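PDB 7LVO: phosphoribosyl-glycinamide (GAR) synthetase from Cryptococcus neoformans var. grubii serotype A, which catalyses the ATP-dependent ligation of phosphoribosylamine with glycine in purine synthesis, as the N-terminal GAR synthetase part of a bifunctional enzyme that also carries AIR synthetase activity. Local coordinates for residues Leu383-Tyr388 / Gly426-Val431; Leu396-Asn401 / Ile452-Gln457. All coordinates share one frame; numbering follows the deposited sequence.

Interaction 1 (Leu383-Tyr388 / Gly426-Val431); sequences LASEGY and GRVLAV. With EDO (1,2-ethanediol), chain C.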
loop_
_atom_site.group_PDB
_atom_site.type_symbol
_atom_site.label_atom_id
_atom_site.label_comp_id
_atom_site.label_asym_id
_atom_site.label_seq_id
_atom_site.Cartn_x
_atom_site.Cartn_y
_atom_site.Cartn_z
ATOM N N LEU A 383 0.984 -8.766 -13.831
ATOM C CA LEU A 383 0.206 -9.236 -14.969
ATOM C C LEU A 383 -1.257 -8.886 -14.722
ATOM O O LEU A 383 -1.828 -9.279 -13.698
ATOM C CB LEU A 383 0.380 -10.737 -15.164
ATOM C CG LEU A 383 1.375 -11.166 -16.244
ATOM C CD1 LEU A 383 2.761 -10.616 -15.978
ATOM C CD2 LEU A 383 1.418 -12.688 -16.343
ATOM N N ALA A 384 -1.855 -8.141 -15.648
ATOM C CA ALA A 384 -3.212 -7.642 -15.491
ATOM C C ALA A 384 -4.130 -8.254 -16.547
ATOM O O ALA A 384 -3.684 -8.899 -17.496
ATOM C CB ALA A 384 -3.243 -6.111 -15.579
ATOM N N SER A 385 -5.424 -8.026 -16.365
ATOM C CA SER A 385 -6.445 -8.539 -17.266
ATOM C C SER A 385 -6.670 -7.587 -18.434
ATOM O O SER A 385 -6.481 -6.375 -18.322
ATOM C CB SER A 385 -7.764 -8.752 -16.516
ATOM O OG SER A 385 -7.625 -9.710 -15.476
ATOM N N GLU A 386 -7.094 -8.156 -19.564
ATOM C CA GLU A 386 -7.366 -7.369 -20.759
ATOM C C GLU A 386 -8.365 -6.260 -20.455
ATOM O O GLU A 386 -9.485 -6.526 -20.009
ATOM C CB GLU A 386 -7.900 -8.280 -21.864
ATOM C CG GLU A 386 -8.199 -7.575 -23.172
ATOM C CD GLU A 386 -8.716 -8.528 -24.242
ATOM O OE1 GLU A 386 -8.710 -9.755 -24.003
ATOM O OE2 GLU A 386 -9.125 -8.046 -25.317
ATOM N N GLY A 387 -7.959 -5.012 -20.706
ATOM C CA GLY A 387 -8.801 -3.846 -20.526
ATOM C C GLY A 387 -8.431 -3.001 -19.324
ATOM O O GLY A 387 -8.651 -1.782 -19.345
ATOM N N TYR A 388 -7.894 -3.619 -18.278
ATOM C CA TYR A 388 -7.476 -2.879 -17.093
ATOM C C TYR A 388 -6.552 -1.730 -17.496
ATOM O O TYR A 388 -5.697 -1.905 -18.372
ATOM C CB TYR A 388 -6.768 -3.830 -16.120
ATOM C CG TYR A 388 -6.280 -3.190 -14.844
ATOM C CD1 TYR A 388 -7.121 -3.047 -13.751
ATOM C CD2 TYR A 388 -4.974 -2.740 -14.728
ATOM C CE1 TYR A 388 -6.677 -2.460 -12.580
ATOM C CE2 TYR A 388 -4.522 -2.160 -13.561
ATOM C CZ TYR A 388 -5.376 -2.017 -12.492
ATOM O OH TYR A 388 -4.921 -1.439 -11.323
ATOM N N GLY A 426 -8.548 -7.106 -11.854
ATOM C CA GLY A 426 -7.770 -6.360 -12.824
ATOM C C GLY A 426 -6.306 -6.750 -12.819
ATOM O O GLY A 426 -5.779 -7.237 -13.827
ATOM N N ARG A 427 -5.637 -6.529 -11.688
ATOM C CA ARG A 427 -4.287 -7.031 -11.487
ATOM C C ARG A 427 -4.375 -8.480 -11.024
ATOM O O ARG A 427 -4.906 -8.762 -9.942
ATOM C CB ARG A 427 -3.540 -6.167 -10.471
ATOM C CG ARG A 427 -3.387 -4.715 -10.906
ATOM C CD ARG A 427 -2.469 -3.926 -9.974
ATOM N NE ARG A 427 -3.067 -3.709 -8.666
ATOM C CZ ARG A 427 -2.447 -3.152 -7.635
ATOM N NH1 ARG A 427 -1.199 -2.728 -7.725
ATOM N NH2 ARG A 427 -3.099 -3.002 -6.490
ATOM N N VAL A 428 -3.870 -9.398 -11.843
ATOM C CA VAL A 428 -4.033 -10.824 -11.582
ATOM C C VAL A 428 -2.955 -11.347 -10.644
ATOM O O VAL A 428 -3.254 -11.993 -9.634
ATOM C CB VAL A 428 -4.045 -11.598 -12.916
ATOM C CG1 VAL A 428 -4.302 -13.074 -12.674
ATOM C CG2 VAL A 428 -5.097 -11.022 -13.849
ATOM N N LEU A 429 -1.689 -11.084 -10.953
ATOM C CA LEU A 429 -0.598 -11.579 -10.130
ATOM C C LEU A 429 0.639 -10.725 -10.394
ATOM O O LEU A 429 0.639 -9.830 -11.245
ATOM C CB LEU A 429 -0.333 -13.066 -10.400
ATOM C CG LEU A 429 0.007 -13.509 -11.831
ATOM C CD1 LEU A 429 1.436 -13.132 -12.199
ATOM C CD2 LEU A 429 -0.218 -14.998 -11.983
ATOM N N ALA A 430 1.699 -11.009 -9.649
ATOM C CA ALA A 430 2.970 -10.315 -9.789
ATOM C C ALA A 430 4.089 -11.346 -9.786
ATOM O O ALA A 430 4.139 -12.209 -8.906
ATOM C CB ALA A 430 3.172 -9.299 -8.660
ATOM N N VAL A 431 4.968 -11.263 -10.776
ATOM C CA VAL A 431 6.147 -12.120 -10.870
ATOM C C VAL A 431 7.317 -11.333 -10.296
ATOM O O VAL A 431 7.653 -10.258 -10.802
ATOM C CB VAL A 431 6.417 -12.554 -12.316
ATOM C CG1 VAL A 431 7.573 -13.549 -12.362
ATOM C CG2 VAL A 431 5.168 -13.160 -12.929
HETATM C C1 EDO C . -6.656 -4.355 -9.317
HETATM O O1 EDO C . -7.971 -4.890 -9.129
HETATM C C2 EDO C . -6.488 -3.070 -8.512
HETATM O O2 EDO C . -6.468 -3.377 -7.112
#
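A classic beta bulge interrupts the antiparallel pairing of strands 377-384 and 427-435 near its end, in the C domain of GAR synthetase: Val428 and Leu429 together face Leu383. The carbonyl O of Leu383 accepts from two amides, both in its carbonyl plane, with Val428 N at 2.8 Å and Leu429 N at a longer 3.3 Å. Leu383 N donates to Leu429 O at 2.8 Å, and beyond the bulge, past the non-hydrogen-bonded pair Ala384-Arg427, Ser385 N reaches Gly426 O at 2.7 Å. Leu383 and Leu429 run side by side, CB of the former 4.0 Å from CD1 of the latter. The chain then reverses in a type II turn from Ser385 to Tyr388, which brings the tyrosine back against strand 427-435. With CG anti to the backbone N (chi1 180°), its ring turns one face to the Gly426-Arg427 peptide, Gly426 C lying over that face but offset toward the rim, and CD1 comes within 3.5 Å of Gly426 CA. The Arg427 guanidinium lies only 3° from parallel to this ring, yet the two are not stacked; it is the aliphatic CG of Arg427 that meets Tyr388 OH, at 3.6 Å. O2 of a 1,2-ethanediol, probably from the crystallisation liquor, accepts a weak bond from Arg427 NH2. The polar ends are held from elsewhere, Tyr388 OH by Gly274 N and Arg427 NH1 by Gly275 O. Backbone bonds thus fix the strand pair, while tyrosine and arginine tie its end to the 274-275 loop.

Interaction 2 (Leu396-Asn401 / Ile452-Gln457); sequences LPMTLN and ISFQGQ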
loop_
_atom_site.group_PDB
_atom_site.type_symbol
_atom_site.label_atom_id
_atom_site.label_comp_id
_atom_site.label_asym_id
_atom_site.label_seq_id
_atom_site.Cartn_x
_atom_site.Cartn_y
_atom_site.Cartn_z
ATOM N N LEU A 396 -10.959 -16.252 -16.599
ATOM C CA LEU A 396 -10.171 -16.970 -17.589
ATOM C C LEU A 396 -9.262 -17.985 -16.901
ATOM O O LEU A 396 -8.641 -17.669 -15.881
ATOM C CB LEU A 396 -9.332 -15.994 -18.415
ATOM C CG LEU A 396 -10.057 -15.113 -19.441
ATOM C CD1 LEU A 396 -10.863 -15.967 -20.427
ATOM C CD2 LEU A 396 -10.943 -14.089 -18.770
ATOM N N PRO A 397 -9.157 -19.206 -17.433
ATOM C CA PRO A 397 -8.259 -20.194 -16.820
ATOM C C PRO A 397 -6.803 -19.797 -17.003
ATOM O O PRO A 397 -6.414 -19.247 -18.038
ATOM C CB PRO A 397 -8.576 -21.497 -17.567
ATOM C CG PRO A 397 -9.837 -21.238 -18.324
ATOM C CD PRO A 397 -9.884 -19.766 -18.592
ATOM N N MET A 398 -5.993 -20.105 -15.995
ATOM C CA MET A 398 -4.602 -19.683 -15.955
ATOM C C MET A 398 -3.679 -20.887 -16.042
ATOM O O MET A 398 -3.911 -21.907 -15.391
ATOM C CB MET A 398 -4.312 -18.891 -14.674
ATOM C CG MET A 398 -5.119 -17.613 -14.550
ATOM S SD MET A 398 -4.970 -16.837 -12.943
ATOM C CE MET A 398 -3.202 -16.574 -12.856
ATOM N N THR A 399 -2.635 -20.759 -16.854
ATOM C CA THR A 399 -1.576 -21.755 -16.958
ATOM C C THR A 399 -0.393 -21.277 -16.125
ATOM O O THR A 399 0.196 -20.230 -16.422
ATOM C CB THR A 399 -1.159 -21.965 -18.411
ATOM O OG1 THR A 399 -2.309 -22.306 -19.195
ATOM C CG2 THR A 399 -0.126 -23.082 -18.520
ATOM N N LEU A 400 -0.054 -22.036 -15.084
ATOM C CA LEU A 400 1.026 -21.688 -14.162
ATOM C C LEU A 400 2.026 -22.840 -14.150
ATOM O O LEU A 400 1.824 -23.845 -13.463
ATOM C CB LEU A 400 0.477 -21.406 -12.765
ATOM C CG LEU A 400 -0.593 -20.317 -12.671
ATOM C CD1 LEU A 400 -1.307 -20.381 -11.330
ATOM C CD2 LEU A 400 0.021 -18.947 -12.886
ATOM N N ASN A 401 3.091 -22.694 -14.907
ATOM C CA ASN A 401 4.153 -23.688 -14.978
ATOM C C ASN A 401 5.238 -23.359 -13.966
ATOM O O ASN A 401 5.252 -22.277 -13.376
ATOM C CB ASN A 401 4.708 -23.732 -16.397
ATOM C CG ASN A 401 3.657 -24.142 -17.416
ATOM O OD1 ASN A 401 2.960 -25.140 -17.229
ATOM N ND2 ASN A 401 3.533 -23.377 -18.492
ATOM N N ILE A 452 3.804 -18.299 -17.336
ATOM C CA ILE A 452 2.446 -17.937 -16.947
ATOM C C ILE A 452 1.712 -17.485 -18.202
ATOM O O ILE A 452 2.257 -16.721 -19.008
ATOM C CB ILE A 452 2.425 -16.826 -15.876
ATOM C CG1 ILE A 452 3.255 -17.240 -14.666
ATOM C CG2 ILE A 452 0.987 -16.510 -15.462
ATOM C CD1 ILE A 452 3.425 -16.151 -13.631
ATOM N N SER A 453 0.476 -17.952 -18.367
ATOM C CA SER A 453 -0.298 -17.616 -19.553
ATOM C C SER A 453 -1.783 -17.657 -19.232
ATOM O O SER A 453 -2.272 -18.635 -18.661
ATOM C CB SER A 453 0.025 -18.580 -20.703
ATOM O OG SER A 453 -0.692 -18.237 -21.875
ATOM N N PHE A 454 -2.490 -16.591 -19.599
ATOM C CA PHE A 454 -3.946 -16.580 -19.574
ATOM C C PHE A 454 -4.430 -15.593 -20.629
ATOM O O PHE A 454 -3.759 -14.597 -20.924
ATOM C CB PHE A 454 -4.503 -16.233 -18.188
ATOM C CG PHE A 454 -4.053 -14.908 -17.652
ATOM C CD1 PHE A 454 -4.779 -13.760 -17.912
ATOM C CD2 PHE A 454 -2.911 -14.814 -16.874
ATOM C CE1 PHE A 454 -4.371 -12.535 -17.412
ATOM C CE2 PHE A 454 -2.496 -13.594 -16.373
ATOM C CZ PHE A 454 -3.224 -12.454 -16.634
ATOM N N GLN A 455 -5.600 -15.885 -21.197
ATOM C CA GLN A 455 -6.128 -15.101 -22.303
ATOM C C GLN A 455 -6.187 -13.625 -21.939
ATOM O O GLN A 455 -6.751 -13.243 -20.910
ATOM C CB GLN A 455 -7.519 -15.612 -22.685
ATOM C CG GLN A 455 -8.115 -14.949 -23.917
ATOM C CD GLN A 455 -7.343 -15.267 -25.184
ATOM O OE1 GLN A 455 -6.816 -16.370 -25.346
ATOM N NE2 GLN A 455 -7.264 -14.298 -26.085
ATOM N N GLY A 456 -5.596 -12.796 -22.794
ATOM C CA GLY A 456 -5.616 -11.361 -22.600
ATOM C C GLY A 456 -4.641 -10.828 -21.578
ATOM O O GLY A 456 -4.762 -9.661 -21.179
ATOM N N GLN A 457 -3.685 -11.635 -21.133
ATOM C CA GLN A 457 -2.743 -11.165 -20.124
ATOM C C GLN A 457 -1.980 -9.955 -20.646
ATOM O O GLN A 457 -1.569 -9.914 -21.810
ATOM C CB GLN A 457 -1.773 -12.278 -19.735
ATOM C CG GLN A 457 -0.853 -12.744 -20.854
ATOM C CD GLN A 457 0.080 -13.855 -20.407
ATOM O OE1 GLN A 457 0.055 -14.270 -19.247
ATOM N NE2 GLN A 457 0.904 -14.345 -21.325
HETATM O O HOH W 1 -7.122 -18.187 -20.254
#
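Met398 and Phe454 lie side by side on the inner face of a short antiparallel pairing, with Met398 CG 3.9 Å from Phe454 CB. The methionine's CG is anti to its carbonyl carbon (chi1 -62°) and its chain runs on extended, which puts SD 5.4 Å from the centroid of the Phe454 ring, 30° off the normal, an oblique Met-aromatic contact; a bend at chi3 directs CE. CB of Gln457 sits over the centre of one ring face. Next to them Leu400 CD2 meets Ile452 CG2 at 3.7 Å. This face is the tight one, for strands 377-384 and 427-435 supply Leu383, Val428, Leu429 and Val431 against it. Thr399 and Ser453, by contrast, turn to the exposed face and are joined through their backbones: Thr399 N donates to Ser453 O at 2.8 Å, and Ser453 N returns a bond to Thr399 O at 3.0 Å. Past this pair the chains diverge, and a water donates to Pro397 O and accepts from Gln455 N. At that looser end Leu396 CG and CD1 pass obliquely across Gln455 CB. Strands 399-400 and 452-453 thus form a two-stranded antiparallel sheet, one face packed against the larger sheet, the other exposed, after which the chain turns away through the type II turn Phe454-Gln457.

Overall arrangement
Both contacts belong to the C domain, and their segments alternate along the chain. The two-stranded sheet of interaction 2 packs on the face of the five-stranded sheet that carries Leu383 and Leu429 of interaction 1. Their centres lie about 10 Å apart and they share one apolar layer, in which Leu429 CD2 meets Met398 CE at 3.5 Å and Val431 CG2 meets Ile452 CD1 at 3.5 Å. Interaction 1 is largely buried; the ends of Tyr388 and Arg427 bond to the 274-275 loop, with the side chain of Arg427 about 10 Å from that of Asn333, a predicted magnesium ligand. Interaction 2 is partly exposed, away from the annotated sites, and one water bridges its diverging backbones.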